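Local coordinates for protein rutinosidase (Aspergillus niger, PDB 6I1A) that is a secreted glycoside hydrolase of family 5, a rutinosidase that probably also releases glucose units from the non-reducing ends of beta-1,3-glucans, at residues H137-G142 and W155-N160; E194-N199 and P208-D213. One frame throughout, in Å; residues are numbered along the deposited sequence.

Contact 1. Residues H137-G142 and W155-N160; sequences HSLPGG and WYWFYN. With NAG (2-acetamido-2-deoxy-beta-D-glucopyranose), chain D.
G142 O is held by two groups of 155-160: it accepts a hydrogen bond from W157 N at 3.2 Å and takes a CA-H...O contact from W155 CA, while W157 CB sits close by at 3.1 Å. The bond comes in off the carbonyl plane, with W157 N tilted 29° from it. Both segments belong to the long loop of this TIM barrel that joins strand 131-136 to helix 161-179. L139 to G142 form a type II beta turn, G141 taking the positive phi of its third position. That turn also offers G141 O to Y156 N at 2.9 Å, but the bond is bent and weak. The W157 indole is swung against the turn, its CG anti to the backbone N (chi1 179°). P140 O lies in plane at the indole edge, 3.2 Å from W157 CD1, while L139 lies beside it, pointing the same way, with L139 CD1 3.6 Å from W157 NE1. The indole N-H itself goes to S167 OG on helix 161-179. Past a second type II turn, W157 to N160, N160 OD1 caps H163 N at the start of that helix, while N160 ND2 carries the glycan; the sugar's O6 stands 3.3 Å from Y156 CB.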
ATOM      1  N   HIS A 137      24.060   7.393   5.728  1.00 11.71           N
ATOM      2  CA  HIS A 137      22.825   6.756   6.191  1.00 11.60           C
ATOM      3  C   HIS A 137      22.096   7.602   7.218  1.00 11.80           C
ATOM      4  O   HIS A 137      20.849   7.635   7.224  1.00 12.05           O
ATOM      5  CB  HIS A 137      23.217   5.387   6.769  1.00 11.78           C
ATOM      6  CG  HIS A 137      22.222   4.296   6.566  1.00 11.86           C
ATOM      7  ND1 HIS A 137      21.866   3.895   5.316  1.00 11.81           N
ATOM      8  CD2 HIS A 137      21.688   3.408   7.456  1.00 13.23           C
ATOM      9  CE1 HIS A 137      21.073   2.848   5.445  1.00 12.52           C
ATOM     10  NE2 HIS A 137      20.943   2.518   6.719  1.00 13.36           N
ATOM     11  N   SER A 138      22.863   8.319   8.042  1.00 11.09           N
ATOM     12  CA  SER A 138      22.345   9.315   8.989  1.00 10.38           C
ATOM     13  C   SER A 138      22.840  10.705   8.589  1.00 11.36           C
ATOM     14  O   SER A 138      23.914  10.810   7.986  1.00 11.95           O
ATOM     15  CB  SER A 138      22.779   9.016  10.416  1.00 10.96           C
ATOM     16  OG  SER A 138      24.143   8.630  10.487  1.00 12.25           O
ATOM     17  N   LEU A 139      22.099  11.711   9.011  1.00 11.14           N
ATOM     18  CA  LEU A 139      22.563  13.129   8.884  1.00 10.79           C
ATOM     19  C   LEU A 139      22.320  13.804  10.224  1.00 11.13           C
ATOM     20  O   LEU A 139      21.493  13.384  11.030  1.00 11.76           O
ATOM     21  CB  LEU A 139      21.815  13.874   7.784  1.00 11.92           C
ATOM     22  CG  LEU A 139      22.045  13.370   6.364  1.00 12.08           C
ATOM     23  CD1 LEU A 139      21.125  14.094   5.390  1.00 12.48           C
ATOM     24  CD2 LEU A 139      23.522  13.506   5.969  1.00 13.73           C
ATOM     25  N   PRO A 140      23.098  14.884  10.510  1.00 11.62           N
ATOM     26  CA  PRO A 140      22.976  15.598  11.761  1.00 11.34           C
ATOM     27  C   PRO A 140      21.541  15.989  12.094  1.00 11.05           C
ATOM     28  O   PRO A 140      20.808  16.517  11.249  1.00 11.57           O
ATOM     29  CB  PRO A 140      23.903  16.819  11.559  1.00 12.04           C
ATOM     30  CG  PRO A 140      24.974  16.287  10.605  1.00 12.98           C
ATOM     31  CD  PRO A 140      24.183  15.404   9.661  1.00 11.59           C
ATOM     32  N   GLY A 141      21.099  15.649  13.308  1.00 11.19           N
ATOM     33  CA  GLY A 141      19.782  15.960  13.841  1.00 11.88           C
ATOM     34  C   GLY A 141      18.753  14.841  13.664  1.00 11.52           C
ATOM     35  O   GLY A 141      17.807  14.804  14.424  1.00 12.35           O
ATOM     36  N   GLY A 142      19.001  13.953  12.721  1.00 12.40           N
ATOM     37  CA  GLY A 142      18.112  12.795  12.584  1.00 12.07           C
ATOM     38  C   GLY A 142      17.089  12.999  11.482  1.00 11.43           C
ATOM     39  O   GLY A 142      16.341  13.980  11.516  1.00 11.66           O
ATOM     40  N   TRP A 155      14.237  13.634  14.883  1.00 12.70           N
ATOM     41  CA  TRP A 155      13.736  14.196  13.600  1.00 12.41           C
ATOM     42  C   TRP A 155      14.157  15.653  13.424  1.00 12.00           C
ATOM     43  O   TRP A 155      13.597  16.348  12.626  1.00 13.55           O
ATOM     44  CB  TRP A 155      12.217  14.071  13.514  1.00 13.05           C
ATOM     45  CG  TRP A 155      11.592  12.729  13.297  1.00 13.21           C
ATOM     46  CD1 TRP A 155      11.322  12.180  12.072  1.00 13.29           C
ATOM     47  CD2 TRP A 155      11.063  11.847  14.294  1.00 12.39           C
ATOM     48  NE1 TRP A 155      10.642  11.018  12.252  1.00 13.04           N
ATOM     49  CE2 TRP A 155      10.465  10.779  13.591  1.00 12.81           C
ATOM     50  CE3 TRP A 155      11.010  11.853  15.694  1.00 13.56           C
ATOM     51  CZ2 TRP A 155       9.813   9.709  14.218  1.00 13.75           C
ATOM     52  CZ3 TRP A 155      10.343  10.821  16.311  1.00 14.04           C
ATOM     53  CH2 TRP A 155       9.767   9.757  15.591  1.00 14.12           C
ATOM     54  N   TYR A 156      15.193  16.049  14.178  1.00 11.67           N
ATOM     55  CA  TYR A 156      15.567  17.462  14.242  1.00 11.14           C
ATOM     56  C   TYR A 156      16.135  18.004  12.939  1.00 12.88           C
ATOM     57  O   TYR A 156      16.175  19.251  12.749  1.00 13.82           O
ATOM     58  CB  TYR A 156      16.586  17.713  15.377  1.00 12.30           C
ATOM     59  CG  TYR A 156      16.136  17.218  16.745  1.00 12.62           C
ATOM     60  CD1 TYR A 156      15.154  17.943  17.445  1.00 14.49           C
ATOM     61  CD2 TYR A 156      16.584  16.058  17.322  1.00 13.66           C
ATOM     62  CE1 TYR A 156      14.733  17.530  18.716  1.00 14.72           C
ATOM     63  CE2 TYR A 156      16.173  15.630  18.592  1.00 13.57           C
ATOM     64  CZ  TYR A 156      15.215  16.365  19.252  1.00 14.72           C
ATOM     65  OH  TYR A 156      14.765  15.914  20.484  1.00 17.49           O
ATOM     66  N   TRP A 157      16.594  17.153  12.038  1.00 12.58           N
ATOM     67  CA  TRP A 157      17.178  17.605  10.764  1.00 11.44           C
ATOM     68  C   TRP A 157      16.213  18.478   9.951  1.00 11.75           C
ATOM     69  O   TRP A 157      16.626  19.450   9.304  1.00 12.17           O
ATOM     70  CB  TRP A 157      17.599  16.390   9.970  1.00 11.63           C
ATOM     71  CG  TRP A 157      18.199  16.652   8.622  1.00 10.60           C
ATOM     72  CD1 TRP A 157      19.519  16.859   8.369  1.00 11.98           C
ATOM     73  CD2 TRP A 157      17.532  16.584   7.359  1.00 10.99           C
ATOM     74  NE1 TRP A 157      19.712  16.993   7.021  1.00 12.30           N
ATOM     75  CE2 TRP A 157      18.518  16.778   6.363  1.00 11.19           C
ATOM     76  CE3 TRP A 157      16.230  16.337   6.941  1.00 10.68           C
ATOM     77  CZ2 TRP A 157      18.243  16.827   5.002  1.00 12.60           C
ATOM     78  CZ3 TRP A 157      15.963  16.323   5.585  1.00 11.24           C
ATOM     79  CH2 TRP A 157      16.947  16.513   4.628  1.00 11.55           C
ATOM     80  N   PHE A 158      14.929  18.112   9.927  1.00 12.13           N
ATOM     81  CA  PHE A 158      13.952  18.798   9.099  1.00 13.00           C
ATOM     82  C   PHE A 158      13.850  20.293   9.469  1.00 14.31           C
ATOM     83  O   PHE A 158      13.689  20.620  10.666  1.00 15.28           O
ATOM     84  CB  PHE A 158      12.559  18.166   9.201  1.00 14.19           C
ATOM     85  CG  PHE A 158      12.508  16.814   8.527  1.00 12.26           C
ATOM     86  CD1 PHE A 158      12.195  16.739   7.187  1.00 13.35           C
ATOM     87  CD2 PHE A 158      12.690  15.656   9.256  1.00 12.00           C
ATOM     88  CE1 PHE A 158      12.221  15.511   6.531  1.00 13.20           C
ATOM     89  CE2 PHE A 158      12.648  14.421   8.607  1.00 13.91           C
ATOM     90  CZ  PHE A 158      12.392  14.368   7.257  1.00 13.74           C
ATOM     91  N   TYR A 159      13.882  21.138   8.445  1.00 13.02           N
ATOM     92  CA  TYR A 159      13.604  22.612   8.507  0.70 15.29           C
ATOM     93  C   TYR A 159      14.650  23.327   9.372  1.00 16.24           C
ATOM     94  O   TYR A 159      14.388  24.460   9.832  1.00 20.81           O
ATOM     95  CB  TYR A 159      12.214  22.876   9.089  0.70 16.10           C
ATOM     96  CG  TYR A 159      11.148  21.916   8.618  0.70 18.58           C
ATOM     97  CD1 TYR A 159      10.885  21.749   7.278  0.70 19.77           C
ATOM     98  CD2 TYR A 159      10.419  21.169   9.522  0.70 20.47           C
ATOM     99  CE1 TYR A 159       9.911  20.860   6.835  0.70 22.08           C
ATOM    100  CE2 TYR A 159       9.440  20.271   9.113  0.70 21.61           C
ATOM    101  CZ  TYR A 159       9.214  20.088   7.761  0.70 23.70           C
ATOM    102  OH  TYR A 159       8.262  19.162   7.391  0.70 25.47           O
ATOM    103  N   ASN A 160      15.804  22.719   9.599  1.00 14.01           N
ATOM    104  CA  ASN A 160      16.808  23.264  10.527  1.00 13.99           C
ATOM    105  C   ASN A 160      18.075  23.620   9.758  1.00 13.99           C
ATOM    106  O   ASN A 160      18.772  22.734   9.218  1.00 13.92           O
ATOM    107  CB  ASN A 160      16.997  22.309  11.684  1.00 14.37           C
ATOM    108  CG  ASN A 160      18.042  22.750  12.690  1.00 14.36           C
ATOM    109  OD1 ASN A 160      19.191  23.085  12.347  1.00 14.24           O
ATOM    110  ND2 ASN A 160      17.613  22.720  13.949  1.00 16.62           N
TER
HETATM  111  C1  NAG D 402      18.567  22.938  15.033  1.00 17.39           C
HETATM  112  C2  NAG D 402      18.615  24.306  15.703  1.00 18.24           C
HETATM  113  C3  NAG D 402      19.603  24.177  16.872  1.00 18.40           C
HETATM  114  C4  NAG D 402      19.175  23.065  17.780  1.00 17.21           C
HETATM  115  C5  NAG D 402      19.065  21.707  17.078  1.00 17.38           C
HETATM  116  C6  NAG D 402      18.430  20.613  17.945  1.00 18.73           C
HETATM  117  C7  NAG D 402      18.262  26.300  14.375  1.00 22.08           C
HETATM  118  C8  NAG D 402      18.932  27.230  13.424  1.00 22.63           C
HETATM  119  N2  NAG D 402      19.035  25.326  14.797  1.00 17.65           N
HETATM  120  O3  NAG D 402      19.516  25.403  17.671  1.00 18.12           O
HETATM  121  O4  NAG D 402      20.178  22.860  18.823  1.00 18.10           O
HETATM  122  O5  NAG D 402      18.206  21.904  15.946  1.00 16.89           O
HETATM  123  O6  NAG D 402      18.659  19.382  17.250  1.00 19.34           O
HETATM  124  O7  NAG D 402      17.094  26.409  14.773  1.00 23.58           O

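Contact 2. Residues E194-N199 and P208-D213; sequences EPADNN and PLALTD. With NAG (2-acetamido-2-deoxy-beta-D-glucopyranose), chain F; EDO (1,2-ethanediol), chain K; EDO (1,2-ethanediol), chain O.
This is a mostly polar contact within the loop between strand 187-190 and helix 213-233 of the barrel, in which D197 and N198 hold L209, A210 and T212. D197 supplies a two-pronged grip on T212. Its OD1 receives T212 N at 2.8 Å in a nearly straight bond (169° at the hydrogen), and its OD2 receives the hydroxyl T212 OG1 at 2.6 Å. Both oxygens use their syn lone pairs, so the pair of bonds fixes the rotation of the carboxylate. D197 reaches this place with CG between the backbone N and the carbonyl carbon (chi1 67°), and the two side chains cross at about a right angle. T212 OG1 in turn caps G215 N, which makes D197 a second-shell residue that positions the cap; the helix start nearby would probably favour its negative charge.

N198 grips the short 3-10 segment 208-210 twice. Its backbone N bonds A210 O at 2.9 Å from above the carbonyl plane, whereas its ND2 approaches L209 O almost along the C=O axis, also at 2.9 Å. That same ND2 carries the glycan at 1.5 Å from NAG C1, and its remaining N-H is the one spent on L209 O, which restrains the linkage amide. A196 CB and A210 CB pack 4.1 Å apart. L209 also packs on V203 of the second subunit, and K246 NZ binds both P208 O and L211 O. The whole is a beta-alpha loop of a TIM barrel closed onto a helix N-cap, with an N-glycosylated asparagine at its outer side.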
ATOM      1  N   GLU A 194      16.218   7.101   3.576  1.00 10.62           N
ATOM      2  CA  GLU A 194      14.907   6.930   4.219  1.00 11.40           C
ATOM      3  C   GLU A 194      14.537   8.117   5.115  1.00 11.12           C
ATOM      4  O   GLU A 194      14.128   7.932   6.268  1.00 11.62           O
ATOM      5  CB  GLU A 194      14.838   5.589   4.949  1.00 11.61           C
ATOM      6  CG  GLU A 194      14.973   4.408   4.039  1.00 11.69           C
ATOM      7  CD  GLU A 194      14.879   3.071   4.768  1.00 12.09           C
ATOM      8  OE1 GLU A 194      14.573   3.007   5.974  1.00 12.97           O
ATOM      9  OE2 GLU A 194      14.968   2.010   4.023  1.00 12.68           O
ATOM     10  N   PRO A 195      14.540   9.355   4.569  1.00 11.56           N
ATOM     11  CA  PRO A 195      13.996  10.469   5.339  1.00 11.73           C
ATOM     12  C   PRO A 195      12.500  10.251   5.566  1.00 11.85           C
ATOM     13  O   PRO A 195      11.769   9.827   4.645  1.00 12.04           O
ATOM     14  CB  PRO A 195      14.275  11.691   4.430  1.00 12.64           C
ATOM     15  CG  PRO A 195      14.304  11.096   3.028  1.00 12.95           C
ATOM     16  CD  PRO A 195      14.912   9.732   3.205  1.00 11.92           C
ATOM     17  N   ALA A 196      12.004  10.574   6.753  1.00 12.19           N
ATOM     18  CA  ALA A 196      10.586  10.390   7.114  1.00 12.10           C
ATOM     19  C   ALA A 196      10.253  11.334   8.252  1.00 12.40           C
ATOM     20  O   ALA A 196      10.945  11.286   9.259  1.00 13.68           O
ATOM     21  CB  ALA A 196      10.339   8.962   7.464  1.00 12.89           C
ATOM     22  N   ASP A 197       9.204  12.140   8.058  1.00 12.85           N
ATOM     23  CA  ASP A 197       8.755  13.095   9.080  1.00 13.86           C
ATOM     24  C   ASP A 197       7.406  12.718   9.641  1.00 13.78           C
ATOM     25  O   ASP A 197       6.863  13.527  10.469  1.00 16.79           O
ATOM     26  CB  ASP A 197       8.708  14.535   8.572  1.00 13.85           C
ATOM     27  CG  ASP A 197       7.658  14.748   7.534  1.00 14.66           C
ATOM     28  OD1 ASP A 197       7.249  13.771   6.906  1.00 14.67           O
ATOM     29  OD2 ASP A 197       7.249  15.923   7.311  1.00 18.37           O
ATOM     30  N   ASN A 198       6.781  11.609   9.231  1.00 13.22           N
ATOM     31  CA  ASN A 198       5.384  11.300   9.653  1.00 13.57           C
ATOM     32  C   ASN A 198       5.294   9.881  10.169  1.00 14.67           C
ATOM     33  O   ASN A 198       4.173   9.290  10.117  1.00 15.20           O
ATOM     34  CB  ASN A 198       4.406  11.531   8.539  1.00 13.68           C
ATOM     35  CG  ASN A 198       2.980  11.545   9.024  1.00 15.76           C
ATOM     36  OD1 ASN A 198       2.695  12.083  10.097  1.00 17.30           O
ATOM     37  ND2 ASN A 198       2.080  10.908   8.246  1.00 14.88           N
ATOM     38  N   ASN A 199       6.351   9.332  10.740  1.00 13.65           N
ATOM     39  CA  ASN A 199       6.415   7.923  11.185  1.00 12.96           C
ATOM     40  C   ASN A 199       6.424   7.786  12.714  1.00 12.84           C
ATOM     41  O   ASN A 199       6.921   6.763  13.211  1.00 15.19           O
ATOM     42  CB  ASN A 199       7.589   7.209  10.523  1.00 12.52           C
ATOM     43  CG  ASN A 199       8.933   7.809  10.899  1.00 12.73           C
ATOM     44  OD1 ASN A 199       9.059   9.027  10.806  1.00 13.37           O
ATOM     45  ND2 ASN A 199       9.865   6.971  11.280  1.00 13.54           N
ATOM     46  N   PRO A 208       4.273   5.749   1.271  1.00 12.69           N
ATOM     47  CA  PRO A 208       4.319   7.192   0.982  1.00 13.09           C
ATOM     48  C   PRO A 208       3.864   8.064   2.153  1.00 13.07           C
ATOM     49  O   PRO A 208       4.205   9.249   2.164  1.00 14.02           O
ATOM     50  CB  PRO A 208       3.369   7.331  -0.208  1.00 13.94           C
ATOM     51  CG  PRO A 208       3.573   6.001  -0.945  1.00 13.50           C
ATOM     52  CD  PRO A 208       3.620   4.996   0.166  1.00 14.24           C
ATOM     53  N   LEU A 209       3.098   7.540   3.074  1.00 13.59           N
ATOM     54  CA  LEU A 209       2.584   8.365   4.184  1.00 13.71           C
ATOM     55  C   LEU A 209       3.673   8.613   5.229  1.00 12.60           C
ATOM     56  O   LEU A 209       3.423   9.380   6.167  1.00 14.08           O
ATOM     57  CB  LEU A 209       1.401   7.668   4.851  1.00 15.74           C
ATOM     58  CG  LEU A 209       0.176   7.477   3.946  1.00 19.05           C
ATOM     59  CD1 LEU A 209      -0.974   6.945   4.784  1.00 23.17           C
ATOM     60  CD2 LEU A 209      -0.174   8.751   3.162  1.00 24.37           C
ATOM     61  N   ALA A 210       4.873   8.028   5.070  1.00 12.67           N
ATOM     62  CA  ALA A 210       5.962   8.281   6.040  1.00 11.96           C
ATOM     63  C   ALA A 210       6.557   9.670   5.828  1.00 12.70           C
ATOM     64  O   ALA A 210       7.228  10.154   6.764  1.00 12.47           O
ATOM     65  CB  ALA A 210       7.016   7.251   5.853  1.00 12.78           C
ATOM     66  N   LEU A 211       6.319  10.325   4.726  1.00 12.77           N
ATOM     67  CA  LEU A 211       6.904  11.657   4.404  1.00 12.55           C
ATOM     68  C   LEU A 211       5.803  12.579   3.918  1.00 14.41           C
ATOM     69  O   LEU A 211       5.156  12.257   2.887  1.00 15.28           O
ATOM     70  CB  LEU A 211       8.043  11.473   3.396  1.00 12.77           C
ATOM     71  CG  LEU A 211       8.811  12.755   2.994  1.00 13.33           C
ATOM     72  CD1 LEU A 211       9.628  13.298   4.192  1.00 14.29           C
ATOM     73  CD2 LEU A 211       9.723  12.491   1.808  1.00 13.49           C
ATOM     74  N   THR A 212       5.584  13.666   4.635  1.00 14.98           N
ATOM     75  CA  THR A 212       4.586  14.690   4.237  1.00 14.84           C
ATOM     76  C   THR A 212       5.113  15.553   3.092  1.00 15.32           C
ATOM     77  O   THR A 212       6.301  15.561   2.797  1.00 14.00           O
ATOM     78  CB  THR A 212       4.164  15.598   5.392  1.00 16.25           C
ATOM     79  OG1 THR A 212       5.254  16.487   5.689  1.00 17.02           O
ATOM     80  CG2 THR A 212       3.808  14.808   6.624  1.00 18.03           C
ATOM     81  N   ASP A 213       4.216  16.285   2.407  1.00 16.83           N
ATOM     82  CA  ASP A 213       4.662  17.230   1.374  1.00 16.73           C
ATOM     83  C   ASP A 213       5.590  18.288   1.969  1.00 15.43           C
ATOM     84  O   ASP A 213       6.575  18.674   1.309  1.00 16.07           O
ATOM     85  CB  ASP A 213       3.454  17.902   0.696  1.00 20.76           C
ATOM     86  CG  ASP A 213       2.809  17.081  -0.431  1.00 27.37           C
ATOM     87  OD1 ASP A 213       3.423  16.104  -1.027  1.00 26.68           O
ATOM     88  OD2 ASP A 213       1.657  17.423  -0.745  1.00 29.99           O
TER
HETATM   89  C1  NAG F 404       0.692  10.842   8.683  1.00 16.98           C
HETATM   90  C2  NAG F 404      -0.276  11.025   7.504  1.00 17.41           C
HETATM   91  C3  NAG F 404      -1.726  10.733   8.033  1.00 19.81           C
HETATM   92  C4  NAG F 404      -1.802   9.372   8.679  1.00 19.54           C
HETATM   93  C5  NAG F 404      -0.814   9.315   9.824  1.00 17.76           C
HETATM   94  C6  NAG F 404      -0.813   7.984  10.515  1.00 18.63           C
HETATM   95  C7  NAG F 404       0.392  12.604   5.776  1.00 23.14           C
HETATM   96  C8  NAG F 404       0.322  14.044   5.307  1.00 22.86           C
HETATM   97  N2  NAG F 404      -0.163  12.349   6.940  1.00 19.94           N
HETATM   98  O3  NAG F 404      -2.608  10.731   6.883  1.00 22.86           O
HETATM   99  O4  NAG F 404      -3.124   9.238   9.292  1.00 21.29           O
HETATM  100  O5  NAG F 404       0.512   9.550   9.243  1.00 16.03           O
HETATM  101  O6  NAG F 404      -0.061   8.000  11.729  1.00 18.53           O
HETATM  102  O7  NAG F 404       1.000  11.742   5.122  1.00 23.22           O
HETATM  103  C1  EDO K 409      13.773  -0.081   7.233  1.00 23.00           C
HETATM  104  O1  EDO K 409      14.859   0.800   7.254  1.00 18.38           O
HETATM  105  C2  EDO K 409      13.689  -0.756   5.909  1.00 23.05           C
HETATM  106  O2  EDO K 409      13.221   0.115   4.841  1.00 22.34           O
HETATM  107  C1  EDO O 413      10.763   5.823  16.537  1.00 25.70           C
HETATM  108  O1  EDO O 413      10.089   4.769  17.232  1.00 36.48           O
HETATM  109  C2  EDO O 413       9.961   6.094  15.321  1.00 25.28           C
HETATM  110  O2  EDO O 413       8.571   6.284  15.562  1.00 26.26           O

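How the contacts relate
Contacts 1 and 2 lie in two loops that follow neighbouring parallel strands, 131-136 and 187-190, at the carboxyl-terminal end where TIM-barrel enzymes keep their active sites. Their centres are 13 Å apart, and the loops touch directly. W155 NE1 probably donates a hydrogen bond to N199 OD1 at 2.9 Å, and W155 CD1 packs 3.0 Å from A196 O. Farther along, Y159 OH approaches D197 OD2 to 3.4 Å. Helix 213-233 is common ground: V219 meets W157 and F158 of contact 1 and P195 of contact 2. Each contact carries its own asparagine-linked sugar, a surface glycan and not a substrate. E194, by contrast, binds an ethanediol, probably from the crystallisation liquor, through both carboxylate oxygens.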